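Long-range contact in 457aa long hypothetical protein (Pyrococcus horikoshii, PDB 2CSU), which is of unknown function but probably combines a Rossmann-type CoA-binding domain with two further domains related to succinyl-CoA ligases: residues 190-198 with 222-232. Residues are numbered along the deposited sequence; the frame is centred on the assembly and turned at random.
Sequences FAELMEYLA and VAKRVTKKKPI
Ala191 opens the contact against Val222, its carbonyl O lying 3.6 Å from Val222 CG1 while its methyl approaches the other branch, CG2. One turn on, the selenomethionine Met194 packs its CB on Val222 CG1 and reaches past helix 216-229 to Ile232 on the strand that follows it: the chain, extended about CB-CG, carries SE to 3.7 Å from Ile232 CD1, and a bend at the last torsion turns the terminal CE back to Val222 CG1. Met194 and Ile232 meet at about a right angle. Glu195 lays its CG and CD across Val222 CG2, CG at 3.8 Å, and its extended chain carries the carboxylate outward to Arg225. The resulting salt bridge is long, 3.7 Å from OE2 to Arg225 NH2, with OE2 at the guanidinium edge and the two planes turned 48° apart. Leu197 contributes its backbone: Lys230 NZ donates a hydrogen bond of 2.8 Å to Leu197 O, approaching almost in line with the carbonyl (170° at O). The same ammonium also bonds Thr200 O and Asp203 O. Ala198 sets its methyl against both branches of Val226, 3.7 Å from CG1, while Lys229 passes its CD by Ala198 O on the way to a salt bridge with Asp199. Helices 190-197 and 216-229 thus run side by side, their local axes 9.6 Å apart and inclined by 26°, linked through strand 205-210 in the parallel alpha/beta layering of the flavodoxin-like domain; Phe190, Leu193 and Leu197 pack on the sheet beneath, on strands such as 152-156 and 205-210. The chemistry is graded: a buried apolar seam carries most of the contact, the outer Glu195-Arg225 pair probably adds little, and the Lys230 ammonium satisfies three backbone carbonyls, its charge probably interacting favourably with the helix dipole.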
loop_
_atom_site.group_PDB
_atom_site.type_symbol
_atom_site.label_atom_id
_atom_site.label_comp_id
_atom_site.label_asym_id
_atom_site.label_seq_id
_atom_site.Cartn_x
_atom_site.Cartn_y
_atom_site.Cartn_z
ATOM N N PHE A 190 10.802 7.576 -25.262
ATOM C CA PHE A 190 9.455 7.083 -24.993
ATOM C C PHE A 190 8.744 6.717 -26.295
ATOM O O PHE A 190 8.214 5.604 -26.439
ATOM C CB PHE A 190 8.608 8.149 -24.285
ATOM C CG PHE A 190 9.001 8.406 -22.862
ATOM C CD1 PHE A 190 8.959 7.384 -21.921
ATOM C CD2 PHE A 190 9.389 9.682 -22.457
ATOM C CE1 PHE A 190 9.297 7.626 -20.589
ATOM C CE2 PHE A 190 9.728 9.936 -21.138
ATOM C CZ PHE A 190 9.684 8.906 -20.198
ATOM N N ALA A 191 8.733 7.660 -27.236
ATOM C CA ALA A 191 8.055 7.467 -28.517
ATOM C C ALA A 191 8.487 6.209 -29.261
ATOM O O ALA A 191 7.655 5.414 -29.691
ATOM C CB ALA A 191 8.277 8.675 -29.403
ATOM N N GLU A 192 9.792 6.047 -29.435
ATOM C CA GLU A 192 10.300 4.891 -30.140
ATOM C C GLU A 192 9.948 3.624 -29.378
ATOM O O GLU A 192 9.656 2.597 -29.983
ATOM C CB GLU A 192 11.811 5.008 -30.330
ATOM C CG GLU A 192 12.207 5.858 -31.546
ATOM C CD GLU A 192 13.475 6.668 -31.314
ATOM O OE1 GLU A 192 14.496 6.079 -30.897
ATOM O OE2 GLU A 192 13.453 7.899 -31.547
ATOM N N LEU A 193 9.969 3.701 -28.053
ATOM C CA LEU A 193 9.640 2.543 -27.246
ATOM C C LEU A 193 8.152 2.211 -27.354
ATOM O O LEU A 193 7.787 1.046 -27.463
ATOM C CB LEU A 193 10.039 2.776 -25.801
ATOM C CG LEU A 193 11.539 2.633 -25.535
ATOM C CD1 LEU A 193 11.807 2.959 -24.074
ATOM C CD2 LEU A 193 12.014 1.208 -25.863
HETATM N N MSE A 194 7.303 3.238 -27.348
HETATM C CA MSE A 194 5.869 3.032 -27.468
HETATM C C MSE A 194 5.546 2.464 -28.841
HETATM O O MSE A 194 4.605 1.686 -28.981
HETATM C CB MSE A 194 5.092 4.340 -27.259
HETATM C CG MSE A 194 4.921 4.741 -25.799
HETATM SE SE MSE A 194 4.177 6.402 -25.532
HETATM C CE MSE A 194 5.113 7.230 -26.496
ATOM N N GLU A 195 6.310 2.854 -29.860
ATOM C CA GLU A 195 6.048 2.325 -31.193
ATOM C C GLU A 195 6.334 0.827 -31.194
ATOM O O GLU A 195 5.547 0.033 -31.697
ATOM C CB GLU A 195 6.912 3.028 -32.252
ATOM C CG GLU A 195 6.400 4.420 -32.653
ATOM C CD GLU A 195 7.312 5.138 -33.648
ATOM O OE1 GLU A 195 8.540 5.203 -33.407
ATOM O OE2 GLU A 195 6.796 5.643 -34.668
ATOM N N TYR A 196 7.462 0.432 -30.623
ATOM C CA TYR A 196 7.800 -0.985 -30.584
ATOM C C TYR A 196 6.815 -1.814 -29.732
ATOM O O TYR A 196 6.352 -2.875 -30.157
ATOM C CB TYR A 196 9.216 -1.148 -30.049
ATOM C CG TYR A 196 9.521 -2.525 -29.519
ATOM C CD1 TYR A 196 9.769 -3.595 -30.384
ATOM C CD2 TYR A 196 9.567 -2.759 -28.145
ATOM C CE1 TYR A 196 10.063 -4.862 -29.890
ATOM C CE2 TYR A 196 9.856 -4.023 -27.642
ATOM C CZ TYR A 196 10.102 -5.067 -28.519
ATOM O OH TYR A 196 10.374 -6.317 -28.019
ATOM N N LEU A 197 6.507 -1.317 -28.535
ATOM C CA LEU A 197 5.612 -2.000 -27.609
ATOM C C LEU A 197 4.180 -2.097 -28.108
ATOM O O LEU A 197 3.408 -2.939 -27.652
ATOM C CB LEU A 197 5.643 -1.294 -26.247
ATOM C CG LEU A 197 6.931 -1.428 -25.432
ATOM C CD1 LEU A 197 6.919 -0.452 -24.267
ATOM C CD2 LEU A 197 7.057 -2.864 -24.921
ATOM N N ALA A 198 3.817 -1.230 -29.045
ATOM C CA ALA A 198 2.471 -1.249 -29.588
ATOM C C ALA A 198 2.125 -2.594 -30.234
ATOM O O ALA A 198 0.956 -2.974 -30.268
ATOM C CB ALA A 198 2.303 -0.127 -30.616
ATOM N N VAL A 222 2.458 9.590 -31.562
ATOM C CA VAL A 222 2.720 8.158 -31.428
ATOM C C VAL A 222 1.717 7.609 -30.404
ATOM O O VAL A 222 1.105 6.570 -30.609
ATOM C CB VAL A 222 4.172 7.891 -30.943
ATOM C CG1 VAL A 222 4.255 6.546 -30.248
ATOM C CG2 VAL A 222 5.135 7.913 -32.139
ATOM N N ALA A 223 1.548 8.331 -29.305
ATOM C CA ALA A 223 0.620 7.919 -28.257
ATOM C C ALA A 223 -0.807 7.819 -28.781
ATOM O O ALA A 223 -1.527 6.871 -28.457
ATOM C CB ALA A 223 0.671 8.909 -27.089
ATOM N N LYS A 224 -1.213 8.794 -29.594
ATOM C CA LYS A 224 -2.538 8.824 -30.189
ATOM C C LYS A 224 -2.821 7.528 -30.935
ATOM O O LYS A 224 -3.908 6.969 -30.871
ATOM C CB LYS A 224 -2.601 10.006 -31.157
ATOM C CG LYS A 224 -3.951 10.727 -31.106
ATOM C CD LYS A 224 -4.172 11.632 -32.319
ATOM C CE LYS A 224 -4.493 13.077 -31.920
ATOM N NZ LYS A 224 -4.242 13.964 -33.055
ATOM N N ARG A 225 -1.826 7.076 -31.689
ATOM C CA ARG A 225 -2.001 5.845 -32.457
ATOM C C ARG A 225 -1.974 4.602 -31.559
ATOM O O ARG A 225 -2.869 3.763 -31.576
ATOM C CB ARG A 225 -0.869 5.771 -33.485
ATOM C CG ARG A 225 -1.212 6.483 -34.793
ATOM C CD ARG A 225 -0.199 6.174 -35.900
ATOM N NE ARG A 225 1.071 6.862 -35.653
ATOM C CZ ARG A 225 2.073 6.107 -35.175
ATOM N NH1 ARG A 225 1.885 4.813 -34.963
ATOM N NH2 ARG A 225 3.266 6.662 -34.937
ATOM N N VAL A 226 -0.880 4.474 -30.780
ATOM C CA VAL A 226 -0.736 3.299 -29.926
ATOM C C VAL A 226 -1.934 3.116 -28.978
ATOM O O VAL A 226 -2.401 2.013 -28.728
ATOM C CB VAL A 226 0.556 3.435 -29.118
ATOM C CG1 VAL A 226 0.765 2.192 -28.252
ATOM C CG2 VAL A 226 1.745 3.606 -30.051
ATOM N N THR A 227 -2.400 4.250 -28.414
ATOM C CA THR A 227 -3.487 4.169 -27.442
ATOM C C THR A 227 -4.762 3.604 -28.051
ATOM O O THR A 227 -5.776 3.420 -27.390
ATOM C CB THR A 227 -3.753 5.575 -26.905
ATOM O OG1 THR A 227 -4.600 5.480 -25.760
ATOM C CG2 THR A 227 -4.466 6.398 -27.975
ATOM N N LYS A 228 -4.711 3.361 -29.369
ATOM C CA LYS A 228 -5.840 2.717 -29.985
ATOM C C LYS A 228 -5.740 1.185 -29.879
ATOM O O LYS A 228 -6.736 0.487 -29.724
ATOM C CB LYS A 228 -5.951 3.243 -31.417
ATOM C CG LYS A 228 -6.470 4.693 -31.395
ATOM C CD LYS A 228 -6.819 5.246 -32.780
ATOM C CE LYS A 228 -7.483 6.628 -32.713
ATOM N NZ LYS A 228 -7.207 7.373 -33.941
ATOM N N LYS A 229 -4.488 0.670 -29.929
ATOM C CA LYS A 229 -4.255 -0.768 -29.745
ATOM C C LYS A 229 -4.250 -1.183 -28.260
ATOM O O LYS A 229 -5.005 -2.043 -27.821
ATOM C CB LYS A 229 -2.907 -1.108 -30.377
ATOM C CG LYS A 229 -2.884 -0.798 -31.873
ATOM C CD LYS A 229 -1.525 -1.110 -32.494
ATOM C CE LYS A 229 -1.558 -1.072 -34.026
ATOM N NZ LYS A 229 -0.222 -1.338 -34.564
ATOM N N LYS A 230 -3.325 -0.577 -27.492
ATOM C CA LYS A 230 -3.290 -0.846 -26.058
ATOM C C LYS A 230 -2.986 0.413 -25.253
ATOM O O LYS A 230 -2.471 1.399 -25.764
ATOM C CB LYS A 230 -2.232 -1.916 -25.780
ATOM C CG LYS A 230 -1.385 -2.245 -27.010
ATOM C CD LYS A 230 -0.068 -2.932 -26.638
ATOM C CE LYS A 230 0.197 -4.186 -27.478
ATOM N NZ LYS A 230 1.430 -4.829 -27.027
ATOM N N PRO A 231 -3.449 0.405 -23.992
ATOM C CA PRO A 231 -3.358 1.561 -23.106
ATOM C C PRO A 231 -1.977 1.966 -22.596
ATOM O O PRO A 231 -1.055 1.149 -22.457
ATOM C CB PRO A 231 -4.332 1.207 -21.975
ATOM C CG PRO A 231 -4.262 -0.249 -21.913
ATOM C CD PRO A 231 -4.254 -0.660 -23.372
ATOM N N ILE A 232 -1.857 3.262 -22.344
ATOM C CA ILE A 232 -0.643 3.857 -21.837
ATOM C C ILE A 232 -1.041 4.670 -20.606
ATOM O O ILE A 232 -1.942 5.498 -20.677
ATOM C CB ILE A 232 -0.006 4.772 -22.906
ATOM C CG1 ILE A 232 0.400 3.930 -24.124
ATOM C CG2 ILE A 232 1.173 5.526 -22.317
ATOM C CD1 ILE A 232 0.889 4.721 -25.323
#